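Local coordinates for protein glucosidase (Croceicoccus marinus, PDB 5Z3K) that probably hydrolyses O-glycosidic bonds as a beta-glucosidase of glycoside hydrolase family 39, at residues A[76-80]-A[125-129]; A[169-173]-A[204-208]; A[211-215]-A[249-255]; A[368-374]-A[476-482]; A[440-444]-A[464-470]. The contacts are given in a common frame with arbitrary orientation. Residues are numbered along the deposited sequence.

How the contacts relate
The five contacts fall into two groups on opposite sides of the chain's centre. Contacts 1, 2 and 3 involve outer helices and loops of the (beta/alpha)8 barrel; contacts 4 and 5 belong to the beta-sandwich domain. Contacts 2 and 3, centres about 12 Å apart, touch, Tyr173 packing on Tyr213 and Glu208 on Tyr253, so helices 169-186, 208-216 and 238-252 form one run around the barrel. Contact 1 stands about 24 Å from contact 2, centre to centre, and has a glycerol beside Trp76. Contacts 4 and 5, centres about 9 Å apart, are joined by the salt bridge from Glu476 of contact 4 to Arg444 of contact 5; about 51 Å separates the centres of contacts 1 and 4.

Contact 1 of 5, residues A[76-80]-A[125-129]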
# COMPACT_ATOMS: atom_id res chain seq x y z
N TRP A 76 27.51 -16.14 -6.31
CA TRP A 76 27.46 -15.71 -7.70
C TRP A 76 28.41 -16.48 -8.61
O TRP A 76 28.39 -16.25 -9.83
CB TRP A 76 27.73 -14.20 -7.78
CG TRP A 76 26.50 -13.41 -7.46
CD1 TRP A 76 26.21 -12.77 -6.28
CD2 TRP A 76 25.38 -13.20 -8.31
NE1 TRP A 76 24.96 -12.17 -6.36
CE2 TRP A 76 24.43 -12.42 -7.60
CE3 TRP A 76 25.07 -13.60 -9.62
CZ2 TRP A 76 23.21 -12.03 -8.16
CZ3 TRP A 76 23.86 -13.20 -10.18
CH2 TRP A 76 22.95 -12.42 -9.44
N SER A 77 29.22 -17.40 -8.09
CA SER A 77 30.00 -18.28 -8.95
C SER A 77 29.24 -19.54 -9.35
O SER A 77 29.73 -20.30 -10.19
CB SER A 77 31.31 -18.67 -8.25
OG SER A 77 31.07 -19.53 -7.15
N ALA A 78 28.06 -19.77 -8.77
CA ALA A 78 27.32 -21.01 -9.00
C ALA A 78 26.67 -21.02 -10.38
O ALA A 78 26.48 -19.99 -11.03
CB ALA A 78 26.25 -21.20 -7.92
N ASP A 79 26.33 -22.22 -10.83
CA ASP A 79 25.65 -22.41 -12.11
C ASP A 79 24.26 -21.79 -12.07
O ASP A 79 23.40 -22.26 -11.31
CB ASP A 79 25.58 -23.91 -12.40
CG ASP A 79 24.90 -24.25 -13.71
OD1 ASP A 79 24.30 -23.37 -14.37
OD2 ASP A 79 24.95 -25.44 -14.08
N PRO A 80 23.97 -20.77 -12.88
CA PRO A 80 22.65 -20.12 -12.83
C PRO A 80 21.53 -20.95 -13.45
O PRO A 80 20.37 -20.55 -13.34
CB PRO A 80 22.86 -18.83 -13.61
CG PRO A 80 23.91 -19.20 -14.61
CD PRO A 80 24.83 -20.16 -13.91
N LYS A 125 24.93 -12.42 -16.32
CA LYS A 125 24.54 -13.44 -15.35
C LYS A 125 23.41 -12.94 -14.45
O LYS A 125 22.50 -13.70 -14.10
CB LYS A 125 25.74 -13.88 -14.51
CG LYS A 125 25.50 -15.15 -13.67
CD LYS A 125 26.77 -15.61 -12.97
CE LYS A 125 26.64 -17.06 -12.53
NZ LYS A 125 27.93 -17.63 -12.03
N TYR A 126 23.45 -11.66 -14.05
CA TYR A 126 22.34 -11.07 -13.31
C TYR A 126 21.02 -11.30 -14.04
O TYR A 126 20.02 -11.73 -13.45
CB TYR A 126 22.62 -9.58 -13.09
CG TYR A 126 21.61 -8.86 -12.22
CD1 TYR A 126 21.69 -8.92 -10.83
CD2 TYR A 126 20.60 -8.10 -12.79
CE1 TYR A 126 20.76 -8.24 -10.02
CE2 TYR A 126 19.68 -7.42 -11.99
CZ TYR A 126 19.77 -7.50 -10.61
OH TYR A 126 18.85 -6.84 -9.82
N GLU A 127 21.01 -11.05 -15.35
CA GLU A 127 19.79 -11.20 -16.14
C GLU A 127 19.31 -12.65 -16.16
O GLU A 127 18.10 -12.91 -16.02
CB GLU A 127 20.02 -10.67 -17.56
CG GLU A 127 18.80 -10.73 -18.47
CD GLU A 127 19.02 -10.02 -19.80
OE1 GLU A 127 20.02 -9.28 -19.92
OE2 GLU A 127 18.18 -10.18 -20.71
N GLN A 128 20.21 -13.59 -16.30
CA GLN A 128 19.83 -14.97 -16.29
C GLN A 128 19.22 -15.36 -14.93
O GLN A 128 18.27 -16.03 -14.87
CB GLN A 128 21.05 -15.87 -16.52
CG GLN A 128 21.71 -15.81 -17.85
CD GLN A 128 22.86 -16.83 -17.93
OE1 GLN A 128 23.97 -16.53 -17.57
NE2 GLN A 128 22.55 -18.04 -18.30
N VAL A 129 19.80 -14.87 -13.87
CA VAL A 129 19.33 -15.24 -12.54
C VAL A 129 17.96 -14.62 -12.28
O VAL A 129 17.07 -15.27 -11.71
CB VAL A 129 20.39 -14.87 -11.48
CG1 VAL A 129 19.80 -14.87 -10.08
CG2 VAL A 129 21.55 -15.85 -11.57
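Lys125 makes the polar link here. Its side chain is fully extended, all four chi angles t, and its ammonium group donates two hydrogen bonds to backbone carbonyls of the loop: NZ of Lys125 to O of Trp76 at 2.6 Å and NZ of Lys125 to O of Ala78 at 2.9 Å. Both acceptors are main-chain atoms, so the lysine fixes the path of the main chain itself. Its aliphatic part is used as well, with CE of Lys125 3.8 Å from CD of Pro80. Beside this, apolar side chains pack between loop and helix. CG2 of Val129 touches both ends of the loop segment, at 3.8 Å from CZ3 of Trp76 and 3.8 Å from CB of Pro80, while CH2 of Trp76 reaches CD1 of Tyr126 at 4.0 Å. The indole nitrogen of Trp76 donates a hydrogen bond to the carbonyl of Asp64, and a glycerol, probably from the crystallisation liquor, lies about 3 Å from the Trp76 side chain. The carbonyl of Pro80 accepts a hydrogen bond from Asn132 of helix 123-138. The chemistry thus combines a charged donor answering two loop carbonyls with a greasy surround, which fixes the loop after strand 53-55 against this outer barrel helix.

Contact 2 of 5, residues A[169-173]-A[204-208]; sequences PDQFY and GPFRE
Residues 169-173 are the first turn of helix 169-186, with the backbone bond from Tyr173 N to Pro169 O at 2.7 Å. Facing them, 204-208 forms a type I beta turn from Gly204 to Arg207, closed by Arg207 N to Gly204 O at 3.1 Å; Arg207 then takes the N-cap position of helix 208-216. The closest CA atoms are those of Pro169 and Pro205, 6.4 Å apart. Tyr173, chi1 m, sends its hydroxyl to the turn, where OH donates to O of Pro205 at 2.5 Å. The rings of Phe172 (chi1 t) and Phe206 (chi1 m) form a T-shaped pair, the edge of Phe206 directed at the face of Phe172, with centroids 5.2 Å apart and planes at 75°; CE1 of Phe206 lies 3.7 Å from CG of Phe172. The two prolines meet at 3.7 Å, Pro169 CG to Pro205 CB. Within the turn segment, NH2 of Arg207 and OE2 of Glu208 form a salt bridge at 2.7 Å. Phe154 and Phe165 add edge-to-face partners to Phe172, and Phe210 packs on Phe172 and Tyr173; the turn after strand 191-197 leads into helix 208-216 and packs against the first turn of helix 169-186.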
# COMPACT_ATOMS: atom_id res chain seq x y z
N PRO A 169 23.48 6.18 -12.33
CA PRO A 169 22.18 6.01 -12.99
C PRO A 169 22.24 5.10 -14.20
O PRO A 169 21.36 4.24 -14.34
CB PRO A 169 21.79 7.45 -13.36
CG PRO A 169 22.44 8.27 -12.27
CD PRO A 169 23.76 7.59 -11.99
N ASP A 170 23.25 5.25 -15.06
CA ASP A 170 23.39 4.35 -16.21
C ASP A 170 23.42 2.89 -15.77
O ASP A 170 22.82 2.03 -16.42
CB ASP A 170 24.66 4.68 -17.00
CG ASP A 170 24.52 5.92 -17.85
OD1 ASP A 170 23.39 6.22 -18.32
OD2 ASP A 170 25.55 6.61 -18.05
N GLN A 171 24.12 2.60 -14.67
CA GLN A 171 24.15 1.23 -14.18
C GLN A 171 22.77 0.79 -13.71
O GLN A 171 22.35 -0.34 -13.96
CB GLN A 171 25.17 1.10 -13.05
CG GLN A 171 26.62 1.26 -13.51
CD GLN A 171 27.62 1.18 -12.36
OE1 GLN A 171 27.50 1.91 -11.37
NE2 GLN A 171 28.60 0.30 -12.49
N PHE A 172 22.05 1.69 -13.05
CA PHE A 172 20.67 1.39 -12.65
C PHE A 172 19.78 1.15 -13.86
O PHE A 172 18.99 0.20 -13.87
CB PHE A 172 20.12 2.53 -11.78
CG PHE A 172 18.76 2.24 -11.19
CD1 PHE A 172 17.61 2.46 -11.94
CD2 PHE A 172 18.63 1.77 -9.89
CE1 PHE A 172 16.35 2.19 -11.41
CE2 PHE A 172 17.38 1.51 -9.35
CZ PHE A 172 16.24 1.71 -10.12
N TYR A 173 19.90 2.00 -14.89
CA TYR A 173 19.06 1.84 -16.07
C TYR A 173 19.32 0.51 -16.78
O TYR A 173 18.39 -0.17 -17.22
CB TYR A 173 19.28 2.98 -17.07
CG TYR A 173 19.17 4.40 -16.53
CD1 TYR A 173 18.39 4.70 -15.42
CD2 TYR A 173 19.84 5.44 -17.16
CE1 TYR A 173 18.29 6.01 -14.94
CE2 TYR A 173 19.75 6.74 -16.69
CZ TYR A 173 18.98 7.03 -15.58
OH TYR A 173 18.91 8.34 -15.14
N GLY A 204 15.32 14.67 -11.21
CA GLY A 204 16.54 13.93 -11.01
C GLY A 204 16.73 12.76 -11.95
O GLY A 204 15.86 12.44 -12.78
N PRO A 205 17.88 12.10 -11.84
CA PRO A 205 18.18 10.96 -12.73
C PRO A 205 17.25 9.77 -12.53
O PRO A 205 17.13 8.93 -13.44
CB PRO A 205 19.62 10.61 -12.37
CG PRO A 205 19.79 11.09 -10.97
CD PRO A 205 18.96 12.35 -10.88
N PHE A 206 16.57 9.65 -11.39
CA PHE A 206 15.66 8.53 -11.20
C PHE A 206 14.20 8.94 -11.36
O PHE A 206 13.31 8.11 -11.14
CB PHE A 206 15.93 7.88 -9.84
CG PHE A 206 17.33 7.37 -9.73
CD1 PHE A 206 17.73 6.25 -10.45
CD2 PHE A 206 18.27 8.04 -8.96
CE1 PHE A 206 19.03 5.79 -10.38
CE2 PHE A 206 19.58 7.58 -8.88
CZ PHE A 206 19.96 6.46 -9.60
N ARG A 207 13.94 10.18 -11.77
CA ARG A 207 12.62 10.55 -12.24
C ARG A 207 12.70 10.83 -13.74
O ARG A 207 12.47 9.94 -14.55
CB ARG A 207 12.08 11.75 -11.46
CG ARG A 207 10.56 11.93 -11.59
CD ARG A 207 10.03 13.08 -10.73
NE ARG A 207 10.37 14.38 -11.30
CZ ARG A 207 9.86 15.54 -10.88
NH1 ARG A 207 8.99 15.57 -9.88
NH2 ARG A 207 10.23 16.68 -11.47
N GLU A 208 13.06 12.07 -14.11
CA GLU A 208 13.20 12.42 -15.53
C GLU A 208 14.22 11.51 -16.22
O GLU A 208 13.97 11.01 -17.33
CB GLU A 208 13.61 13.88 -15.66
CG GLU A 208 12.46 14.87 -15.48
CD GLU A 208 12.18 15.24 -14.03
OE1 GLU A 208 12.66 14.53 -13.11
OE2 GLU A 208 11.47 16.25 -13.81

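Contact 3 of 5, residues A[211-215]-A[249-255]; sequences LDYVK and IVDKYGF
Two successive outer helices of the TIM barrel meet here; Tyr253 and Phe255, in the Schellman motif that ends the second, supply most of that helix's side. Segment 211-215 is helical; 249-255 is the last turn of helix 238-252 and its exit. Gly254, at phi 83°, is the C-prime residue, with Phe255 N bonded to Val250 O at 3.3 Å and Gly254 N to Asp251 O at 2.8 Å. The closest CA pair is Leu211–Tyr253, 6.7 Å apart. Leu211 (m, t) sets its CB over the Tyr253 ring in a CH-pi contact, 3.8 Å from the centroid, while its CD1 lies 3.9 Å from CG2 of Ile249 and its CD2 3.9 Å from CD2 of Phe255. CZ of Phe255 (chi1 m, as in Tyr253) also meets CG2 of Val214 at 3.5 Å. On the exposed side, extended Lys215 lays CD 3.5 Å from O of Tyr253. Apolar packing between neighbouring helices, joined through strand 223-229, is the usual arrangement of a beta/alpha barrel's outer layer.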
# COMPACT_ATOMS: atom_id res chain seq x y z
N LEU A 211 12.68 7.99 -16.77
CA LEU A 211 11.66 8.03 -17.82
C LEU A 211 12.29 8.28 -19.19
O LEU A 211 11.85 7.71 -20.20
CB LEU A 211 10.63 9.11 -17.51
CG LEU A 211 9.70 8.74 -16.35
CD1 LEU A 211 9.03 9.98 -15.77
CD2 LEU A 211 8.67 7.74 -16.85
N ASP A 212 13.30 9.15 -19.25
CA ASP A 212 13.97 9.42 -20.52
C ASP A 212 14.65 8.17 -21.05
O ASP A 212 14.58 7.87 -22.25
CB ASP A 212 14.97 10.56 -20.35
CG ASP A 212 15.72 10.89 -21.65
OD1 ASP A 212 15.07 11.34 -22.62
OD2 ASP A 212 16.95 10.71 -21.69
N TYR A 213 15.28 7.39 -20.17
CA TYR A 213 15.99 6.19 -20.60
C TYR A 213 15.04 5.14 -21.16
O TYR A 213 15.29 4.58 -22.23
CB TYR A 213 16.80 5.60 -19.44
CG TYR A 213 17.42 4.27 -19.80
CD1 TYR A 213 16.74 3.07 -19.58
CD2 TYR A 213 18.68 4.20 -20.38
CE1 TYR A 213 17.30 1.85 -19.93
CE2 TYR A 213 19.25 2.99 -20.73
CZ TYR A 213 18.55 1.82 -20.50
OH TYR A 213 19.11 0.61 -20.84
N VAL A 214 13.97 4.83 -20.42
CA VAL A 214 13.06 3.78 -20.89
C VAL A 214 12.36 4.21 -22.18
O VAL A 214 12.01 3.37 -23.01
CB VAL A 214 12.06 3.39 -19.79
CG1 VAL A 214 12.78 2.68 -18.66
CG2 VAL A 214 11.32 4.60 -19.26
N LYS A 215 12.15 5.51 -22.36
CA LYS A 215 11.57 6.00 -23.60
C LYS A 215 12.55 5.85 -24.76
O LYS A 215 12.22 5.26 -25.80
CB LYS A 215 11.15 7.46 -23.46
CG LYS A 215 10.57 8.04 -24.74
CD LYS A 215 10.14 9.48 -24.57
CE LYS A 215 9.50 9.99 -25.84
NZ LYS A 215 10.08 11.32 -26.22
N ILE A 249 3.92 14.08 -15.07
CA ILE A 249 5.29 13.90 -15.54
C ILE A 249 5.41 12.63 -16.37
O ILE A 249 6.08 12.61 -17.41
CB ILE A 249 6.27 13.89 -14.35
CG1 ILE A 249 6.32 15.26 -13.69
CG2 ILE A 249 7.67 13.45 -14.79
CD1 ILE A 249 6.83 15.20 -12.30
N VAL A 250 4.76 11.55 -15.93
CA VAL A 250 4.79 10.31 -16.69
C VAL A 250 4.12 10.49 -18.05
O VAL A 250 4.62 10.01 -19.07
CB VAL A 250 4.13 9.17 -15.88
CG1 VAL A 250 3.99 7.92 -16.73
CG2 VAL A 250 4.97 8.88 -14.63
N ASP A 251 2.99 11.20 -18.09
CA ASP A 251 2.32 11.42 -19.37
C ASP A 251 3.18 12.26 -20.30
O ASP A 251 3.16 12.07 -21.53
CB ASP A 251 0.97 12.12 -19.17
CG ASP A 251 -0.10 11.20 -18.60
OD1 ASP A 251 0.06 9.96 -18.59
OD2 ASP A 251 -1.13 11.76 -18.15
N LYS A 252 3.95 13.15 -19.75
CA LYS A 252 4.79 14.04 -20.52
C LYS A 252 5.78 13.25 -21.34
O LYS A 252 6.18 13.70 -22.33
CB LYS A 252 5.45 15.01 -19.59
CG LYS A 252 6.43 15.99 -20.16
CD LYS A 252 7.28 16.58 -19.05
CE LYS A 252 6.42 17.43 -18.17
NZ LYS A 252 7.02 17.93 -16.92
N TYR A 253 6.23 12.11 -20.87
CA TYR A 253 7.13 11.25 -21.61
C TYR A 253 6.40 10.26 -22.50
O TYR A 253 7.02 9.31 -22.99
CB TYR A 253 8.08 10.51 -20.66
CG TYR A 253 9.14 11.42 -20.09
CD1 TYR A 253 8.86 12.26 -19.02
CD2 TYR A 253 10.41 11.48 -20.65
CE1 TYR A 253 9.81 13.11 -18.50
CE2 TYR A 253 11.37 12.33 -20.14
CZ TYR A 253 11.06 13.14 -19.07
OH TYR A 253 12.01 14.00 -18.54
N GLY A 254 5.10 10.45 -22.72
CA GLY A 254 4.32 9.60 -23.59
C GLY A 254 3.80 8.32 -22.97
O GLY A 254 3.14 7.54 -23.67
N PHE A 255 4.07 8.08 -21.69
CA PHE A 255 3.71 6.81 -21.05
C PHE A 255 2.29 6.86 -20.49
O PHE A 255 2.03 6.65 -19.31
CB PHE A 255 4.72 6.47 -19.96
CG PHE A 255 6.08 6.05 -20.48
CD1 PHE A 255 6.26 4.81 -21.07
CD2 PHE A 255 7.17 6.90 -20.36
CE1 PHE A 255 7.51 4.41 -21.54
CE2 PHE A 255 8.43 6.51 -20.83
CZ PHE A 255 8.59 5.26 -21.42

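Contact 4 of 5, residues A[368-374]-A[476-482]; sequences DTIRILI and ELIEITR
Strands 369-374 and 476-482 run antiparallel at 165°, their axes 4.7 Å apart at closest approach. Ile370–Ile480, Ile372–Ile478 and Ile374–Glu476 are hydrogen-bonded pairs, CA atoms 5.0 to 5.2 Å apart; Ile370 N to Ile480 O is 2.8 Å. Thr369–Thr481, Arg371–Glu479 and Leu373–Leu477 are the non-hydrogen-bonded pairs between. On one face the five isoleucines are beta-branched knobs, all chi1 m, Glu476 (chi1 t) the exception: CD1 of Ile372 reaches diagonally to CD1 of Ile480 at 4.0 Å, and Leu426 and Ile428 of strand 423-429 pack onto this relief across the sandwich. On the other face, CD1 of Leu477 (t, p) fits beside CB of Arg371 at 4.0 Å, under helix 329-341. Arg371 NE bridges to Glu479 OE1 at 2.9 Å, and a water joins Arg371 NH2 to Glu479 OE2. Arg482 NE closes the far end on Asp368 OD1 at 2.7 Å. The isoleucine face is thus apolar but for buried Glu476, neutralised by Arg444 and Arg442; the other mixes leucines with a charge pair.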
# COMPACT_ATOMS: atom_id res chain seq x y z
N ASP A 368 -25.65 -8.70 -1.12
CA ASP A 368 -26.22 -8.95 0.20
C ASP A 368 -25.53 -8.18 1.33
O ASP A 368 -25.97 -8.28 2.48
CB ASP A 368 -26.17 -10.45 0.52
CG ASP A 368 -27.32 -11.23 -0.11
OD1 ASP A 368 -28.33 -10.59 -0.48
OD2 ASP A 368 -27.19 -12.46 -0.23
N THR A 369 -24.47 -7.43 1.04
CA THR A 369 -23.71 -6.74 2.07
C THR A 369 -23.40 -5.33 1.60
O THR A 369 -22.78 -5.16 0.55
CB THR A 369 -22.41 -7.48 2.40
OG1 THR A 369 -22.71 -8.81 2.88
CG2 THR A 369 -21.61 -6.73 3.45
N ILE A 370 -23.83 -4.32 2.37
CA ILE A 370 -23.45 -2.92 2.16
C ILE A 370 -22.42 -2.54 3.22
O ILE A 370 -22.62 -2.84 4.40
CB ILE A 370 -24.67 -1.99 2.26
CG1 ILE A 370 -25.91 -2.57 1.55
CG2 ILE A 370 -24.31 -0.55 1.87
CD1 ILE A 370 -25.78 -2.69 0.08
N ARG A 371 -21.34 -1.85 2.82
CA ARG A 371 -20.33 -1.37 3.76
C ARG A 371 -20.18 0.14 3.64
O ARG A 371 -19.96 0.65 2.53
CB ARG A 371 -18.98 -2.04 3.53
CG ARG A 371 -19.01 -3.51 3.87
CD ARG A 371 -17.63 -4.19 3.79
NE ARG A 371 -17.79 -5.56 4.25
CZ ARG A 371 -17.35 -6.64 3.61
NH1 ARG A 371 -16.68 -6.53 2.47
NH2 ARG A 371 -17.59 -7.84 4.14
N ILE A 372 -20.26 0.84 4.76
CA ILE A 372 -20.11 2.30 4.79
C ILE A 372 -19.00 2.63 5.78
O ILE A 372 -19.14 2.37 6.99
CB ILE A 372 -21.41 3.02 5.16
CG1 ILE A 372 -22.54 2.70 4.17
CG2 ILE A 372 -21.15 4.53 5.21
CD1 ILE A 372 -23.68 1.85 4.77
N LEU A 373 -17.91 3.18 5.27
CA LEU A 373 -16.71 3.47 6.04
C LEU A 373 -16.64 4.97 6.28
O LEU A 373 -16.81 5.75 5.34
CB LEU A 373 -15.47 2.99 5.28
CG LEU A 373 -14.14 3.28 5.97
CD1 LEU A 373 -13.98 2.34 7.19
CD2 LEU A 373 -13.01 3.08 5.00
N ILE A 374 -16.39 5.37 7.53
CA ILE A 374 -16.34 6.77 7.92
C ILE A 374 -15.11 6.99 8.78
O ILE A 374 -14.93 6.31 9.79
CB ILE A 374 -17.60 7.18 8.72
CG1 ILE A 374 -18.88 6.87 7.95
CG2 ILE A 374 -17.50 8.66 9.12
CD1 ILE A 374 -20.13 6.90 8.83
N GLU A 476 -15.23 4.32 11.73
CA GLU A 476 -16.40 3.46 11.90
C GLU A 476 -16.87 2.79 10.61
O GLU A 476 -16.98 3.42 9.57
CB GLU A 476 -17.55 4.25 12.52
CG GLU A 476 -18.71 3.39 12.99
CD GLU A 476 -19.33 3.90 14.28
OE1 GLU A 476 -20.38 4.58 14.20
OE2 GLU A 476 -18.78 3.63 15.36
N LEU A 477 -17.14 1.49 10.71
CA LEU A 477 -17.66 0.72 9.59
C LEU A 477 -19.08 0.32 9.94
O LEU A 477 -19.31 -0.31 10.97
CB LEU A 477 -16.82 -0.53 9.30
CG LEU A 477 -17.37 -1.44 8.20
CD1 LEU A 477 -17.33 -0.70 6.86
CD2 LEU A 477 -16.54 -2.73 8.11
N ILE A 478 -20.03 0.71 9.10
CA ILE A 478 -21.41 0.29 9.23
C ILE A 478 -21.64 -0.78 8.18
O ILE A 478 -21.41 -0.55 6.99
CB ILE A 478 -22.38 1.47 9.02
CG1 ILE A 478 -22.06 2.61 9.99
CG2 ILE A 478 -23.83 0.98 9.13
CD1 ILE A 478 -22.01 2.19 11.45
N GLU A 479 -22.11 -1.94 8.62
CA GLU A 479 -22.34 -3.06 7.73
C GLU A 479 -23.82 -3.41 7.77
O GLU A 479 -24.35 -3.71 8.84
CB GLU A 479 -21.49 -4.27 8.14
CG GLU A 479 -21.35 -5.29 7.05
CD GLU A 479 -20.18 -6.21 7.32
OE1 GLU A 479 -19.04 -5.89 6.89
OE2 GLU A 479 -20.41 -7.24 7.98
N ILE A 480 -24.48 -3.38 6.61
CA ILE A 480 -25.89 -3.74 6.49
C ILE A 480 -26.00 -4.99 5.63
O ILE A 480 -25.46 -5.04 4.52
CB ILE A 480 -26.72 -2.60 5.89
CG1 ILE A 480 -26.47 -1.31 6.67
CG2 ILE A 480 -28.21 -2.94 5.93
CD1 ILE A 480 -26.95 -0.11 5.96
N THR A 481 -26.68 -6.02 6.15
CA THR A 481 -26.77 -7.29 5.44
C THR A 481 -28.22 -7.75 5.32
O THR A 481 -29.06 -7.45 6.17
CB THR A 481 -25.96 -8.37 6.12
OG1 THR A 481 -26.36 -8.45 7.50
CG2 THR A 481 -24.49 -8.03 6.03
N ARG A 482 -28.48 -8.50 4.26
CA ARG A 482 -29.77 -9.17 4.14
C ARG A 482 -29.84 -10.30 5.15
O ARG A 482 -28.87 -11.04 5.34
CB ARG A 482 -29.97 -9.71 2.72
CG ARG A 482 -31.32 -10.37 2.50
CD ARG A 482 -31.47 -10.87 1.08
NE ARG A 482 -30.42 -11.81 0.73
CZ ARG A 482 -30.45 -13.11 1.00
NH1 ARG A 482 -31.50 -13.63 1.63
NH2 ARG A 482 -29.44 -13.89 0.64
O HOH W 1 -19.40 -9.33 6.22

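Contact 5 of 5, residues A[440-444]-A[464-470]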
# COMPACT_ATOMS: atom_id res chain seq x y z
N VAL A 440 -27.99 -4.63 10.89
CA VAL A 440 -27.08 -3.49 10.95
C VAL A 440 -26.03 -3.77 12.02
O VAL A 440 -26.37 -3.93 13.20
CB VAL A 440 -27.83 -2.18 11.28
CG1 VAL A 440 -26.88 -1.00 11.19
CG2 VAL A 440 -29.06 -2.02 10.39
N VAL A 441 -24.77 -3.83 11.61
CA VAL A 441 -23.65 -4.04 12.52
C VAL A 441 -22.70 -2.86 12.41
O VAL A 441 -22.51 -2.29 11.33
CB VAL A 441 -22.93 -5.37 12.22
CG1 VAL A 441 -21.77 -5.58 13.16
CG2 VAL A 441 -23.89 -6.54 12.31
N ARG A 442 -22.07 -2.50 13.53
CA ARG A 442 -21.15 -1.37 13.57
C ARG A 442 -19.83 -1.80 14.21
O ARG A 442 -19.84 -2.41 15.29
CB ARG A 442 -21.77 -0.21 14.35
CG ARG A 442 -20.79 0.85 14.84
CD ARG A 442 -21.56 2.03 15.48
NE ARG A 442 -21.91 1.81 16.88
CZ ARG A 442 -21.25 2.32 17.92
NH1 ARG A 442 -20.18 3.09 17.74
NH2 ARG A 442 -21.67 2.07 19.16
N TYR A 443 -18.71 -1.47 13.55
CA TYR A 443 -17.35 -1.72 14.05
C TYR A 443 -16.62 -0.39 14.22
O TYR A 443 -16.80 0.54 13.43
CB TYR A 443 -16.53 -2.61 13.09
CG TYR A 443 -17.22 -3.88 12.66
CD1 TYR A 443 -18.15 -3.87 11.63
CD2 TYR A 443 -16.93 -5.09 13.27
CE1 TYR A 443 -18.78 -5.03 11.22
CE2 TYR A 443 -17.56 -6.26 12.87
CZ TYR A 443 -18.48 -6.22 11.85
OH TYR A 443 -19.11 -7.36 11.45
N ARG A 444 -15.76 -0.32 15.24
CA ARG A 444 -15.14 0.94 15.64
C ARG A 444 -13.66 0.77 15.92
O ARG A 444 -13.26 -0.16 16.62
CB ARG A 444 -15.82 1.48 16.91
CG ARG A 444 -15.13 2.65 17.56
CD ARG A 444 -15.26 3.91 16.70
NE ARG A 444 -16.65 4.33 16.56
CZ ARG A 444 -17.25 5.22 17.34
NH1 ARG A 444 -16.58 5.78 18.35
NH2 ARG A 444 -18.52 5.56 17.12
N VAL A 464 -32.69 2.57 6.20
CA VAL A 464 -32.19 2.47 7.56
C VAL A 464 -31.47 3.77 7.89
O VAL A 464 -30.77 4.35 7.04
CB VAL A 464 -31.27 1.25 7.75
CG1 VAL A 464 -30.27 1.17 6.61
CG2 VAL A 464 -30.54 1.31 9.08
N THR A 465 -31.66 4.25 9.11
CA THR A 465 -30.96 5.41 9.63
C THR A 465 -30.06 4.96 10.76
O THR A 465 -30.51 4.24 11.66
CB THR A 465 -31.93 6.49 10.11
OG1 THR A 465 -32.71 6.94 9.01
CG2 THR A 465 -31.17 7.67 10.69
N VAL A 466 -28.81 5.38 10.71
CA VAL A 466 -27.80 5.05 11.71
C VAL A 466 -27.21 6.35 12.22
O VAL A 466 -26.84 7.21 11.41
CB VAL A 466 -26.69 4.16 11.12
CG1 VAL A 466 -25.53 4.05 12.09
CG2 VAL A 466 -27.25 2.78 10.75
N GLN A 467 -27.10 6.50 13.53
CA GLN A 467 -26.45 7.69 14.06
C GLN A 467 -25.57 7.29 15.23
O GLN A 467 -25.88 6.35 15.97
CB GLN A 467 -27.45 8.77 14.50
CG GLN A 467 -28.31 8.38 15.69
CD GLN A 467 -29.09 9.55 16.27
OE1 GLN A 467 -28.67 10.71 16.16
NE2 GLN A 467 -30.24 9.27 16.88
N ASN A 468 -24.47 8.02 15.39
CA ASN A 468 -23.53 7.71 16.46
C ASN A 468 -22.70 8.93 16.77
O ASN A 468 -22.50 9.81 15.92
CB ASN A 468 -22.60 6.54 16.10
CG ASN A 468 -23.26 5.20 16.27
OD1 ASN A 468 -23.63 4.53 15.30
ND2 ASN A 468 -23.47 4.81 17.53
N LYS A 469 -22.21 8.99 18.01
CA LYS A 469 -21.12 9.90 18.31
C LYS A 469 -19.83 9.29 17.77
O LYS A 469 -19.62 8.08 17.87
CB LYS A 469 -21.01 10.16 19.81
CG LYS A 469 -22.34 10.51 20.49
CD LYS A 469 -22.80 11.90 20.12
CE LYS A 469 -23.80 12.44 21.14
NZ LYS A 469 -25.22 12.24 20.71
N LEU A 470 -18.99 10.14 17.18
CA LEU A 470 -17.74 9.68 16.55
C LEU A 470 -16.80 10.88 16.61
O LEU A 470 -16.74 11.67 15.67
CB LEU A 470 -17.97 9.20 15.13
CG LEU A 470 -16.71 8.75 14.37
CD1 LEU A 470 -16.12 7.47 14.97
CD2 LEU A 470 -16.98 8.57 12.87
O HOH W 2 -18.30 6.83 20.78
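Apolar contacts occupy one end of this packing of two strands across the sandwich. CG2 of Val440 meets CG2 of Val464 at 3.9 Å, and CG1 of Val440 meets CG2 of Val466 at 3.8 Å. The short strand axes come no nearer than 9.9 Å, their directions at 25°, so side chains alone bridge the gap at this end. Hydrogen bonding takes over at the other end, where Arg444 NH2 donates to the backbone O of Lys469 at 2.9 Å. A water bound to Arg444 NH1 makes a weak link to that carbonyl. Packing over the guanidinium faces accompanies it: CD1 of Leu470 lies over that of Arg444, 3.5 Å from its CZ, and ND2 of Asn468 sits over that of Arg442 without a hydrogen bond, OD1 of Asn468 being 3.3 Å from CD of Arg442. Charge is settled by residues beyond the two strands. Glu476 forms salt bridges with both arginines, which lets them crowd together, while Asp455 holds Arg442 and Asp446 holds Arg444. Strand 438-446 runs between 452-459 and 474-482, whereas 464-469 is an outermost strand beside 423-429, whose Tyr424 touches Val466 and Asn468; the sheet curls so that these distant members face each other.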